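Local coordinates for YusO protein (Bacillus subtilis, PDB 1S3J) that represses the multidrug resistance operon mdtRP by binding directly to its promoter region as a homodimeric MarR-family regulator, at residues Arg74-Gln77 against Ala82-His85; Thr84-Thr87 against Arg91-Asp94. All coordinates share one frame; numbering follows the deposited sequence.

Overall arrangement
Both contacts sit in the winged helix-turn-helix part of the chain, on the same side of its centre, and follow one another along the sequence. Interaction 1 ties the end of helix 65-77, part of the predicted DNA-binding helix-turn-helix, to strand 81-85; interaction 2 then pairs the far end of that strand with the start of strand 93-97. Their centres lie about 11 Å apart, and they share Thr84 and His85. Arg83 joins them physically: its CD packs 3.7 Å from CG2 of Ile93. Helix and hairpin are thus linked by successive local contacts within the winged helix-turn-helix unit, the part that binds DNA in MarR-family proteins.

Interaction 1 of 2, residues Arg74-Gln77 against Ala82-His85; sequences RLEQ and ARTH
Glu76, in the last turn of helix 65-77, reaches across to Arg83 on strand 81-85 and forms a salt bridge at the surface. From CB, which is directed at the strand, the glutamate chain runs out extended: CG stands anti to the backbone N (chi1 -174°), and the next torsion keeps CD moving away from the helix. The carboxylate then divides its work. Glu76 OE1 lies 3.4 Å from Arg83 NE, a long, weak hydrogen bond that is nonetheless almost straight, with an angle of 175° at the hydrogen. Glu76 OE2 lies over the start of the strand, 4.1 Å from Ala82 CA, an approach without a bond.

On the arginine side, Glu76 OE1 arrives at the edge of the guanidinium and close to its plane, although the carboxylate itself is rotated 47° from that plane. The two side chains meet at about a right angle, with the acid at NE, while Arg83 NH2 forms a salt bridge with Asp73, one turn earlier on the helix. Asp73 is thus the stronger partner and Glu76 a looser second one; the two negative charges would be expected to favour the charged arginine. The bridge spans the short connection from helix 65-77 to the first strand of the wing, within the winged helix-turn-helix fold of MarR-family regulators.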
# COMPACT_ATOMS: atom_id res chain seq x y z
N ARG A 74 22.56 6.25 -0.85
CA ARG A 74 22.46 4.80 -0.93
C ARG A 74 22.57 4.37 -2.39
O ARG A 74 23.35 3.52 -2.73
CB ARG A 74 21.13 4.31 -0.33
CG ARG A 74 20.98 4.54 1.17
CD ARG A 74 19.76 3.83 1.81
NE ARG A 74 19.55 4.24 3.21
CZ ARG A 74 20.15 3.68 4.26
NH1 ARG A 74 21.01 2.68 4.12
NH2 ARG A 74 19.88 4.13 5.47
N LEU A 75 21.80 5.02 -3.25
CA LEU A 75 21.84 4.75 -4.67
C LEU A 75 23.24 5.03 -5.29
O LEU A 75 23.72 4.21 -6.05
CB LEU A 75 20.73 5.55 -5.38
CG LEU A 75 19.31 5.04 -5.10
CD1 LEU A 75 18.30 6.06 -5.54
CD2 LEU A 75 19.05 3.68 -5.76
N GLU A 76 23.87 6.16 -4.94
CA GLU A 76 25.20 6.49 -5.50
C GLU A 76 26.26 5.49 -5.06
O GLU A 76 27.12 5.09 -5.85
CB GLU A 76 25.64 7.92 -5.15
CG GLU A 76 26.94 8.32 -5.86
CD GLU A 76 27.18 9.83 -5.91
OE1 GLU A 76 27.05 10.49 -4.87
OE2 GLU A 76 27.52 10.35 -7.01
N GLN A 77 26.17 5.05 -3.81
CA GLN A 77 27.07 4.04 -3.26
C GLN A 77 26.98 2.71 -4.03
O GLN A 77 27.95 1.97 -4.12
CB GLN A 77 26.76 3.82 -1.78
CG GLN A 77 27.69 2.84 -1.05
CD GLN A 77 27.19 1.40 -1.02
OE1 GLN A 77 27.99 0.46 -1.05
NE2 GLN A 77 25.89 1.23 -0.94
N ALA A 82 23.96 9.21 -10.42
CA ALA A 82 25.05 10.17 -10.29
C ALA A 82 24.46 11.51 -9.89
O ALA A 82 23.33 11.84 -10.26
CB ALA A 82 25.82 10.29 -11.61
N ARG A 83 25.22 12.25 -9.08
CA ARG A 83 24.89 13.62 -8.79
C ARG A 83 25.77 14.53 -9.63
O ARG A 83 26.95 14.26 -9.80
CB ARG A 83 25.14 13.95 -7.32
CG ARG A 83 24.35 13.14 -6.34
CD ARG A 83 24.37 13.70 -4.96
NE ARG A 83 24.63 12.66 -3.98
CZ ARG A 83 23.99 12.53 -2.83
NH1 ARG A 83 23.05 13.40 -2.46
NH2 ARG A 83 24.29 11.53 -2.03
N THR A 84 25.18 15.62 -10.12
CA THR A 84 25.88 16.66 -10.86
C THR A 84 25.36 18.05 -10.42
O THR A 84 24.28 18.16 -9.83
CB THR A 84 25.72 16.46 -12.39
OG1 THR A 84 24.34 16.23 -12.75
CG2 THR A 84 26.46 15.17 -12.86
N HIS A 85 26.15 19.09 -10.66
CA HIS A 85 25.71 20.44 -10.39
C HIS A 85 24.75 20.86 -11.48
O HIS A 85 24.92 20.50 -12.66
CB HIS A 85 26.88 21.41 -10.31
CG HIS A 85 27.87 21.04 -9.25
ND1 HIS A 85 27.56 21.03 -7.91
CD2 HIS A 85 29.16 20.64 -9.34
CE1 HIS A 85 28.61 20.65 -7.22
NE2 HIS A 85 29.60 20.41 -8.06

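Interaction 2 of 2, residues Thr84-Thr87 against Arg91-Asp94; sequences THNT and RVID
The beta hairpin of strands 81-85 and 93-97, the wing of the winged helix-turn-helix fold, closes toward its turn between Thr84-Asn86 and Val92-Asp94. Thr84 and Asp94 form an antiparallel hydrogen-bonded pair: Thr84 N donates to Asp94 O at 3.0 Å, and Asp94 N returns a bond to Thr84 O at 2.8 Å. His85 and Ile93 make the following non-hydrogen-bonded pair, their side chains lying side by side and pointing the same way, with Ile93 CD1 oblique to the imidazole. Beyond the strands, the pairing is prolonged by a bond from Asn86 N to Val92 O.

Asn86 CB and Val92 CG2 are only 3.3 Å apart, tighter than normal packing, and with Val92 chi1 near eclipsed the placing of that methyl is doubtful. The CG of Asn86 is anti to the backbone N (chi1 -178°), a torsion that carries the amide over toward Asp94, while Asn86 OD1 turns back into the loop and accepts a hydrogen bond from Asp89 N. Both ends of the amide are therefore engaged, which should fix its rotation. Lys53 of the neighbouring strand 51-53 touches Asn86 and Asp94 as well.

Water adds a second layer of links. One molecule donates to Thr84 OG1 and Asp94 O; another accepts from Thr84 OG1 and donates to His85 O and Asp94 OD2. The other carboxylate oxygen, Asp94 OD1, receives Asn86 ND2 at 3.1 Å on its syn lone pair, nearly straight at 177°, with the carboxylate turned 76° from the amide plane.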
# COMPACT_ATOMS: atom_id res chain seq x y z
N THR A 84 25.18 15.62 -10.12
CA THR A 84 25.88 16.66 -10.86
C THR A 84 25.36 18.05 -10.42
O THR A 84 24.28 18.16 -9.83
CB THR A 84 25.72 16.46 -12.39
OG1 THR A 84 24.34 16.23 -12.75
CG2 THR A 84 26.46 15.17 -12.86
N HIS A 85 26.15 19.09 -10.66
CA HIS A 85 25.71 20.44 -10.39
C HIS A 85 24.75 20.86 -11.48
O HIS A 85 24.92 20.50 -12.66
CB HIS A 85 26.88 21.41 -10.31
CG HIS A 85 27.87 21.04 -9.25
ND1 HIS A 85 27.56 21.03 -7.91
CD2 HIS A 85 29.16 20.64 -9.34
CE1 HIS A 85 28.61 20.65 -7.22
NE2 HIS A 85 29.60 20.41 -8.06
N ASN A 86 23.74 21.62 -11.07
CA ASN A 86 22.74 22.16 -11.95
C ASN A 86 23.39 23.27 -12.76
O ASN A 86 24.20 24.02 -12.23
CB ASN A 86 21.60 22.71 -11.10
CG ASN A 86 20.46 23.28 -11.91
OD1 ASN A 86 20.46 24.46 -12.25
ND2 ASN A 86 19.45 22.45 -12.19
N THR A 87 23.03 23.37 -14.04
CA THR A 87 23.71 24.32 -14.93
C THR A 87 23.24 25.76 -14.68
O THR A 87 24.00 26.69 -14.91
CB THR A 87 23.57 23.92 -16.43
OG1 THR A 87 22.20 23.80 -16.80
CG2 THR A 87 24.14 22.52 -16.69
N ARG A 91 25.01 25.45 -7.12
CA ARG A 91 24.81 24.97 -5.76
C ARG A 91 23.76 23.87 -5.67
O ARG A 91 23.79 23.12 -4.72
CB ARG A 91 24.40 26.10 -4.84
CG ARG A 91 25.43 27.22 -4.73
CD ARG A 91 24.85 28.45 -4.10
NE ARG A 91 23.75 29.03 -4.85
CZ ARG A 91 23.05 30.08 -4.44
NH1 ARG A 91 23.34 30.65 -3.28
NH2 ARG A 91 22.06 30.56 -5.17
N VAL A 92 22.81 23.81 -6.61
CA VAL A 92 21.75 22.82 -6.53
C VAL A 92 22.16 21.55 -7.28
O VAL A 92 22.85 21.60 -8.30
CB VAL A 92 20.31 23.35 -6.91
CG1 VAL A 92 20.19 24.88 -6.75
CG2 VAL A 92 19.87 22.93 -8.27
N ILE A 93 21.73 20.41 -6.73
CA ILE A 93 22.18 19.09 -7.16
C ILE A 93 21.12 18.47 -8.09
O ILE A 93 19.95 18.41 -7.73
CB ILE A 93 22.41 18.20 -5.91
CG1 ILE A 93 23.38 18.87 -4.92
CG2 ILE A 93 22.87 16.82 -6.30
CD1 ILE A 93 24.74 19.26 -5.48
N ASP A 94 21.52 18.05 -9.29
CA ASP A 94 20.68 17.19 -10.14
C ASP A 94 21.03 15.74 -9.93
O ASP A 94 22.21 15.39 -9.81
CB ASP A 94 20.90 17.45 -11.62
CG ASP A 94 20.48 18.82 -12.05
OD1 ASP A 94 19.62 19.44 -11.39
OD2 ASP A 94 20.96 19.35 -13.08
O HOH W 1 22.88 13.77 -12.22
O HOH W 2 23.38 18.70 -13.91